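Side-chain contacts in CRISPR-associated protein, Cse1 family (Acidimicrobium ferrooxidans, PDB 4H3T), which probably acts as the large subunit of a type I-E Cascade complex, taking part in the recognition of invading DNA: residues I194-W199 and P299-R304; L52-L57 and H168-A173. The protein carries 1 engineered substitution. All blocks are in the same frame, centred on the assembly; numbering follows the deposited sequence.

Contact 1 joins residues 194-199 to 299-304. Contact 2 joins 52-57 to 168-173. Their centres lie about 11 Å apart, both in the interior of the chain. They touch directly: residues 169-171 of contact 2 run beside 194-199. Gly195 N lies 2.8 Å from Gly171 O, and Ala198 N lies 3.3 Å from Ala169 O; both are probable hydrogen bonds. Phe170 CE1 also packs 3.6 Å from Leu197 O. Helix 196-199 belongs to contact 1 and also touches 168-173 of contact 2. A glycerol, probably from crystallisation, lies about 4 Å from the Tyr196 side chain in contact 1.

Contact 1 of 2, residues I194-W199 and P299-R304; sequences IGYLAW and PHVGWR
Trp199 and Trp303 meet through the far ends of their six-membered rings. This is the tight part of the contact. Trp199 CH2 lies 3.7 Å from Trp303 CH2, and Trp199 CZ3 lies 3.8 Å from the same Trp303 CH2. Trp199 CH2 comes in at the edge of the Trp303 ring, near its plane. Relative to the Trp199 ring, Trp303 CH2 lies obliquely. The ring planes are inclined at 55° and the centroids are 5.8 Å apart, so the pair is neither a stack nor a T-shape. On the helix, Trp199 has CG trans to its own N (chi1 -178°), which carries the indole out to the neighbouring strand. Val301 CG2 lies 3.8 Å above one face of Trp303, offset toward the rim.

The second point of touch is looser. Tyr196 OH comes only to 4.1 Å from Val301 CG1, a van der Waals approach. The hydroxyl has its polar partner elsewhere: it is hydrogen-bonded to Asp298 OD2, just before the segment 299-304. No hydrogen bond crosses between the two segments.

Burial also differs across the site. Tyr196, Val301 and Trp303 are buried, while Trp199 remains partly exposed. Arg291 and Arg319 both make cation-pi contacts with Trp199, so charged groups as well as Trp303 hold the indole. Arg319 NH2 also hydrogen-bonds the backbone O of Trp199.

Gly195 is the N-cap residue of the short helix 196-199. Trp303 belongs to strand 303-309, the middle strand of a three-stranded antiparallel sheet. The arrangement is aromatic packing of a short helix against strand 303-309 and the loop leading into it, within the Cse1 family fold.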
ATOM      1  N   ILE A 194     -11.748  -9.088  -7.568  1.00 41.74           N
ATOM      2  CA  ILE A 194     -10.463  -9.064  -6.852  1.00 40.33           C
ATOM      3  C   ILE A 194     -10.724  -8.769  -5.360  1.00 40.72           C
ATOM      4  O   ILE A 194     -11.769  -8.215  -5.029  1.00 39.03           O
ATOM      5  CB  ILE A 194      -9.461  -8.070  -7.430  1.00 42.54           C
ATOM      6  CG1 ILE A 194      -9.973  -6.599  -7.303  1.00 41.70           C
ATOM      7  CG2 ILE A 194      -9.150  -8.444  -8.896  1.00 42.66           C
ATOM      8  CD1 ILE A 194      -9.049  -5.581  -7.904  1.00 43.05           C
ATOM      9  N   GLY A 195      -9.799  -9.147  -4.489  1.00 37.20           N
ATOM     10  CA  GLY A 195      -9.938  -8.839  -3.068  1.00 37.63           C
ATOM     11  C   GLY A 195     -10.001  -7.340  -2.822  1.00 40.57           C
ATOM     12  O   GLY A 195      -9.497  -6.526  -3.610  1.00 39.08           O
ATOM     13  N   TYR A 196     -10.605  -6.971  -1.716  1.00 37.80           N
ATOM     14  CA  TYR A 196     -10.786  -5.562  -1.400  1.00 38.45           C
ATOM     15  C   TYR A 196      -9.451  -4.782  -1.230  1.00 39.40           C
ATOM     16  O   TYR A 196      -9.338  -3.674  -1.739  1.00 39.14           O
ATOM     17  CB  TYR A 196     -11.629  -5.436  -0.157  1.00 40.55           C
ATOM     18  CG  TYR A 196     -11.767  -4.001   0.320  1.00 41.79           C
ATOM     19  CD1 TYR A 196     -12.701  -3.154  -0.237  1.00 45.55           C
ATOM     20  CD2 TYR A 196     -10.884  -3.473   1.248  1.00 42.11           C
ATOM     21  CE1 TYR A 196     -12.842  -1.840   0.208  1.00 43.97           C
ATOM     22  CE2 TYR A 196     -10.972  -2.152   1.656  1.00 43.07           C
ATOM     23  CZ  TYR A 196     -12.012  -1.361   1.204  1.00 41.83           C
ATOM     24  OH  TYR A 196     -12.102  -0.042   1.594  1.00 39.72           O
ATOM     25  N   LEU A 197      -8.428  -5.380  -0.612  1.00 38.64           N
ATOM     26  CA  LEU A 197      -7.125  -4.724  -0.489  1.00 38.62           C
ATOM     27  C   LEU A 197      -6.404  -4.663  -1.825  1.00 43.42           C
ATOM     28  O   LEU A 197      -5.616  -3.738  -2.028  1.00 44.01           O
ATOM     29  CB  LEU A 197      -6.222  -5.351   0.580  1.00 37.49           C
ATOM     30  CG  LEU A 197      -6.553  -5.064   2.001  1.00 39.94           C
ATOM     31  CD1 LEU A 197      -5.443  -5.576   2.935  1.00 38.34           C
ATOM     32  CD2 LEU A 197      -6.705  -3.555   2.224  1.00 40.65           C
ATOM     33  N   ALA A 198      -6.671  -5.617  -2.721  1.00 39.61           N
ATOM     34  CA  ALA A 198      -6.136  -5.580  -4.089  1.00 40.44           C
ATOM     35  C   ALA A 198      -6.789  -4.382  -4.889  1.00 45.12           C
ATOM     36  O   ALA A 198      -6.183  -3.861  -5.814  1.00 45.61           O
ATOM     37  CB  ALA A 198      -6.363  -6.911  -4.819  1.00 40.30           C
ATOM     38  N   TRP A 199      -8.028  -4.017  -4.553  1.00 41.51           N
ATOM     39  CA  TRP A 199      -8.756  -2.934  -5.178  1.00 41.92           C
ATOM     40  C   TRP A 199      -8.359  -1.559  -4.658  1.00 43.69           C
ATOM     41  O   TRP A 199      -8.260  -0.622  -5.431  1.00 42.72           O
ATOM     42  CB  TRP A 199     -10.252  -3.139  -4.952  1.00 43.17           C
ATOM     43  CG  TRP A 199     -11.088  -2.087  -5.614  1.00 44.37           C
ATOM     44  CD1 TRP A 199     -11.161  -1.813  -6.952  1.00 47.01           C
ATOM     45  CD2 TRP A 199     -12.009  -1.198  -4.965  1.00 44.54           C
ATOM     46  NE1 TRP A 199     -12.043  -0.793  -7.163  1.00 47.61           N
ATOM     47  CE2 TRP A 199     -12.543  -0.359  -5.960  1.00 48.83           C
ATOM     48  CE3 TRP A 199     -12.391  -0.994  -3.631  1.00 45.87           C
ATOM     49  CZ2 TRP A 199     -13.429   0.686  -5.664  1.00 49.80           C
ATOM     50  CZ3 TRP A 199     -13.252   0.063  -3.331  1.00 48.29           C
ATOM     51  CH2 TRP A 199     -13.792   0.863  -4.348  1.00 49.73           C
ATOM     52  N   PRO A 299     -10.237   3.905   6.917  1.00 40.09           N
ATOM     53  CA  PRO A 299      -9.288   5.000   7.061  1.00 39.17           C
ATOM     54  C   PRO A 299      -8.032   4.896   6.201  1.00 39.05           C
ATOM     55  O   PRO A 299      -7.192   5.800   6.279  1.00 40.18           O
ATOM     56  CB  PRO A 299      -8.895   4.883   8.552  1.00 42.51           C
ATOM     57  CG  PRO A 299      -8.898   3.416   8.803  1.00 43.27           C
ATOM     58  CD  PRO A 299     -10.072   2.906   8.023  1.00 41.64           C
ATOM     59  N   HIS A 300      -7.795   3.778   5.535  1.00 39.61           N
ATOM     60  CA  HIS A 300      -6.523   3.539   4.815  1.00 38.67           C
ATOM     61  C   HIS A 300      -6.582   3.813   3.288  1.00 41.52           C
ATOM     62  O   HIS A 300      -5.706   3.352   2.550  1.00 40.93           O
ATOM     63  CB  HIS A 300      -6.065   2.095   5.017  1.00 37.69           C
ATOM     64  CG  HIS A 300      -5.687   1.803   6.443  1.00 40.82           C
ATOM     65  ND1 HIS A 300      -6.136   0.663   7.098  1.00 44.08           N
ATOM     66  CD2 HIS A 300      -4.907   2.514   7.273  1.00 41.26           C
ATOM     67  CE1 HIS A 300      -5.633   0.751   8.330  1.00 44.45           C
ATOM     68  NE2 HIS A 300      -4.846   1.837   8.450  1.00 43.35           N
ATOM     69  N   VAL A 301      -7.621   4.473   2.821  1.00 40.07           N
ATOM     70  CA  VAL A 301      -7.789   4.728   1.376  1.00 39.77           C
ATOM     71  C   VAL A 301      -8.293   6.179   1.156  1.00 42.72           C
ATOM     72  O   VAL A 301      -9.230   6.589   1.810  1.00 39.90           O
ATOM     73  CB  VAL A 301      -8.723   3.648   0.746  1.00 42.26           C
ATOM     74  CG1 VAL A 301     -10.004   3.429   1.548  1.00 43.67           C
ATOM     75  CG2 VAL A 301      -9.046   3.928  -0.755  1.00 40.68           C
ATOM     76  N   GLY A 302      -7.681   6.884   0.200  1.00 38.59           N
ATOM     77  CA  GLY A 302      -8.090   8.201  -0.265  1.00 41.40           C
ATOM     78  C   GLY A 302      -8.952   7.996  -1.498  1.00 43.85           C
ATOM     79  O   GLY A 302      -8.924   6.910  -2.103  1.00 38.32           O
ATOM     80  N   TRP A 303      -9.763   9.000  -1.850  1.00 41.21           N
ATOM     81  CA  TRP A 303     -10.740   8.899  -2.947  1.00 42.37           C
ATOM     82  C   TRP A 303     -10.687  10.074  -3.874  1.00 46.07           C
ATOM     83  O   TRP A 303     -10.261  11.162  -3.498  1.00 42.60           O
ATOM     84  CB  TRP A 303     -12.186   8.787  -2.392  1.00 43.47           C
ATOM     85  CG  TRP A 303     -12.363   7.607  -1.485  1.00 43.81           C
ATOM     86  CD1 TRP A 303     -12.108   7.568  -0.143  1.00 46.63           C
ATOM     87  CD2 TRP A 303     -12.726   6.273  -1.861  1.00 43.67           C
ATOM     88  NE1 TRP A 303     -12.271   6.292   0.333  1.00 45.38           N
ATOM     89  CE2 TRP A 303     -12.655   5.473  -0.693  1.00 46.23           C
ATOM     90  CE3 TRP A 303     -13.107   5.666  -3.067  1.00 45.54           C
ATOM     91  CZ2 TRP A 303     -12.951   4.098  -0.704  1.00 44.67           C
ATOM     92  CZ3 TRP A 303     -13.452   4.319  -3.061  1.00 45.67           C
ATOM     93  CH2 TRP A 303     -13.330   3.546  -1.895  1.00 46.02           C
ATOM     94  N   ARG A 304     -11.029   9.809  -5.130  1.00 46.10           N
ATOM     95  CA  ARG A 304     -11.191  10.824  -6.164  1.00 48.00           C
ATOM     96  C   ARG A 304     -12.611  10.715  -6.645  1.00 49.32           C
ATOM     97  O   ARG A 304     -13.077   9.614  -6.949  1.00 47.21           O
ATOM     98  CB  ARG A 304     -10.181  10.587  -7.317  1.00 51.58           C
ATOM     99  CG  ARG A 304     -10.410  11.409  -8.562  1.00 74.08           C
ATOM    100  CD  ARG A 304      -9.299  11.164  -9.572  1.00 76.92           C
ATOM    101  NE  ARG A 304      -9.266   9.783 -10.095  1.00 76.19           N
ATOM    102  CZ  ARG A 304     -10.053   9.299 -11.062  1.00 86.14           C
ATOM    103  NH1 ARG A 304     -10.986  10.060 -11.618  1.00 63.39           N
ATOM    104  NH2 ARG A 304      -9.908   8.054 -11.481  1.00 85.42           N
TER

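Contact 2 of 2, residues L52-L57 and H168-A173; sequences LEPALL and HAFGSA
Phe170 has chi1 at -81°, with CG beside its backbone N and roughly opposite the carbonyl carbon. Its chi2 of -83° turns the ring roughly perpendicular to the plane of CA, CB and CG. Together these torsions direct the ring's outer edge at the first turns of helix 52-68. Both Phe170 and the two residues it meets have their beta carbons directed toward the opposite segment.

The touching atoms are few. Phe170 CZ lies 4.4 Å from Pro54 CG. Phe170 CE2 lies 4.4 Å from Ala55 CB. Pro54 CG and Ala55 CB both lie at the edge of the Phe170 ring, near its plane, so neither Pro54 nor Ala55 covers a face of the phenyl group. The proline ring and the alanine methyl offer small apolar surfaces next to each other on one side of the helix.

The helices come near each other at this point. Ala55 CA and Ala169 CA are 6.7 Å apart, with small side chains at both positions. Around the contact, Thr51 also touches Phe170, and Thr365 of strand 359-370 touches Pro54. The beta carbon of Glu53 is directed away, and its OE2 forms a salt bridge with Arg383 NH1, so its charge is matched outside this contact.

All three touching residues are buried. No hydrogen bond or salt bridge links the two segments, and the 4.4 Å separations are at the long end of van der Waals packing. The chemistry implies a light, dispersive and hydrophobic join between helix 52-68 and residues 168-173, without polar pairs to fix its direction.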
ATOM      1  N   LEU A  52       1.525  -8.997   2.446  1.00 40.22           N
ATOM      2  CA  LEU A  52       1.284  -9.485   3.789  1.00 37.93           C
ATOM      3  C   LEU A  52       1.174  -8.341   4.847  1.00 42.10           C
ATOM      4  O   LEU A  52       0.500  -8.503   5.863  1.00 43.64           O
ATOM      5  CB  LEU A  52       2.401 -10.442   4.202  1.00 37.92           C
ATOM      6  CG  LEU A  52       2.477 -11.809   3.446  1.00 42.49           C
ATOM      7  CD1 LEU A  52       3.748 -12.604   3.892  1.00 44.92           C
ATOM      8  CD2 LEU A  52       1.309 -12.661   3.809  1.00 42.52           C
ATOM      9  N   GLU A  53       1.942  -7.283   4.702  1.00 39.71           N
ATOM     10  CA  GLU A  53       1.995  -6.276   5.757  1.00 40.03           C
ATOM     11  C   GLU A  53       0.670  -5.528   5.923  1.00 40.67           C
ATOM     12  O   GLU A  53       0.180  -5.527   7.034  1.00 40.32           O
ATOM     13  CB  GLU A  53       3.191  -5.347   5.571  1.00 41.29           C
ATOM     14  CG  GLU A  53       3.347  -4.448   6.782  1.00 40.82           C
ATOM     15  CD  GLU A  53       4.660  -3.703   6.823  1.00 52.59           C
ATOM     16  OE1 GLU A  53       5.545  -4.055   6.020  1.00 50.43           O
ATOM     17  OE2 GLU A  53       4.822  -2.790   7.668  1.00 53.49           O
ATOM     18  N   PRO A  54       0.019  -4.994   4.883  1.00 37.43           N
ATOM     19  CA  PRO A  54      -1.304  -4.340   5.093  1.00 36.35           C
ATOM     20  C   PRO A  54      -2.343  -5.328   5.641  1.00 37.91           C
ATOM     21  O   PRO A  54      -3.173  -5.016   6.489  1.00 37.93           O
ATOM     22  CB  PRO A  54      -1.692  -3.875   3.671  1.00 37.55           C
ATOM     23  CG  PRO A  54      -0.449  -3.843   2.919  1.00 41.94           C
ATOM     24  CD  PRO A  54       0.493  -4.827   3.489  1.00 38.75           C
ATOM     25  N   ALA A  55      -2.286  -6.566   5.174  1.00 36.65           N
ATOM     26  CA  ALA A  55      -3.261  -7.588   5.589  1.00 36.22           C
ATOM     27  C   ALA A  55      -3.108  -7.946   7.054  1.00 36.79           C
ATOM     28  O   ALA A  55      -4.112  -7.937   7.799  1.00 36.47           O
ATOM     29  CB  ALA A  55      -3.122  -8.833   4.693  1.00 38.38           C
ATOM     30  N   LEU A  56      -1.873  -8.144   7.492  1.00 35.76           N
ATOM     31  CA  LEU A  56      -1.597  -8.500   8.891  1.00 36.50           C
ATOM     32  C   LEU A  56      -1.777  -7.271   9.807  1.00 39.42           C
ATOM     33  O   LEU A  56      -2.290  -7.414  10.894  1.00 40.30           O
ATOM     34  CB  LEU A  56      -0.196  -9.065   9.049  1.00 37.76           C
ATOM     35  CG  LEU A  56       0.059 -10.487   8.400  1.00 40.81           C
ATOM     36  CD1 LEU A  56       1.521 -10.843   8.521  1.00 44.36           C
ATOM     37  CD2 LEU A  56      -0.905 -11.511   8.990  1.00 39.17           C
ATOM     38  N   LEU A  57      -1.464  -6.075   9.327  1.00 38.65           N
ATOM     39  CA  LEU A  57      -1.648  -4.844  10.127  1.00 36.46           C
ATOM     40  C   LEU A  57      -3.121  -4.634  10.401  1.00 40.77           C
ATOM     41  O   LEU A  57      -3.490  -4.402  11.541  1.00 40.16           O
ATOM     42  CB  LEU A  57      -1.051  -3.622   9.451  1.00 37.64           C
ATOM     43  CG  LEU A  57      -1.322  -2.238  10.134  1.00 41.43           C
ATOM     44  CD1 LEU A  57      -0.735  -2.187  11.528  1.00 41.18           C
ATOM     45  CD2 LEU A  57      -0.786  -1.133   9.320  1.00 44.05           C
ATOM     46  N   HIS A 168      -7.749 -13.657   1.661  1.00 37.09           N
ATOM     47  CA  HIS A 168      -9.081 -13.071   1.793  1.00 35.77           C
ATOM     48  C   HIS A 168      -9.139 -11.619   1.331  1.00 37.77           C
ATOM     49  O   HIS A 168     -10.192 -11.157   0.852  1.00 37.51           O
ATOM     50  CB  HIS A 168      -9.543 -13.101   3.229  1.00 36.23           C
ATOM     51  CG  HIS A 168     -10.146 -14.383   3.660  1.00 38.08           C
ATOM     52  ND1 HIS A 168     -11.384 -14.759   3.227  1.00 39.64           N
ATOM     53  CD2 HIS A 168      -9.607 -15.390   4.398  1.00 39.27           C
ATOM     54  CE1 HIS A 168     -11.625 -15.926   3.814  1.00 39.08           C
ATOM     55  NE2 HIS A 168     -10.560 -16.361   4.493  1.00 38.28           N
ATOM     56  N   ALA A 169      -8.007 -10.910   1.410  1.00 35.56           N
ATOM     57  CA  ALA A 169      -7.886  -9.477   1.089  1.00 34.89           C
ATOM     58  C   ALA A 169      -7.332  -9.201  -0.314  1.00 38.55           C
ATOM     59  O   ALA A 169      -7.615  -8.152  -0.855  1.00 39.01           O
ATOM     60  CB  ALA A 169      -6.946  -8.830   2.140  1.00 35.04           C
ATOM     61  N   PHE A 170      -6.428 -10.053  -0.841  1.00 36.32           N
ATOM     62  CA  PHE A 170      -5.689  -9.768  -2.066  1.00 38.29           C
ATOM     63  C   PHE A 170      -5.924 -10.804  -3.176  1.00 44.03           C
ATOM     64  O   PHE A 170      -5.219 -10.784  -4.139  1.00 40.41           O
ATOM     65  CB  PHE A 170      -4.169  -9.706  -1.760  1.00 39.35           C
ATOM     66  CG  PHE A 170      -3.712  -8.388  -1.197  1.00 39.20           C
ATOM     67  CD1 PHE A 170      -3.436  -7.332  -2.032  1.00 41.13           C
ATOM     68  CD2 PHE A 170      -3.467  -8.237   0.167  1.00 42.53           C
ATOM     69  CE1 PHE A 170      -2.957  -6.109  -1.531  1.00 40.10           C
ATOM     70  CE2 PHE A 170      -2.956  -7.011   0.671  1.00 43.69           C
ATOM     71  CZ  PHE A 170      -2.708  -5.964  -0.196  1.00 42.20           C
ATOM     72  N   GLY A 171      -6.943 -11.618  -3.091  1.00 41.15           N
ATOM     73  CA  GLY A 171      -7.179 -12.604  -4.132  1.00 39.89           C
ATOM     74  C   GLY A 171      -7.577 -12.016  -5.493  1.00 45.09           C
ATOM     75  O   GLY A 171      -7.923 -10.842  -5.628  1.00 42.31           O
ATOM     76  N   SER A 172      -7.479 -12.824  -6.535  1.00 41.36           N
ATOM     77  CA  SER A 172      -7.821 -12.378  -7.884  1.00 40.28           C
ATOM     78  C   SER A 172      -9.119 -13.094  -8.333  1.00 44.97           C
ATOM     79  O   SER A 172      -9.648 -13.957  -7.606  1.00 42.74           O
ATOM     80  CB  SER A 172      -6.663 -12.704  -8.828  1.00 45.05           C
ATOM     81  OG  SER A 172      -6.665 -14.089  -9.145  1.00 43.49           O
ATOM     82  N   ALA A 173      -9.563 -12.812  -9.582  1.00 43.44           N
ATOM     83  CA  ALA A 173     -10.735 -13.462 -10.175  1.00 44.50           C
ATOM     84  C   ALA A 173     -10.456 -14.909 -10.537  1.00 46.09           C
ATOM     85  O   ALA A 173     -11.392 -15.610 -10.911  1.00 47.29           O
ATOM     86  CB  ALA A 173     -11.210 -12.699 -11.400  1.00 47.21           C
TER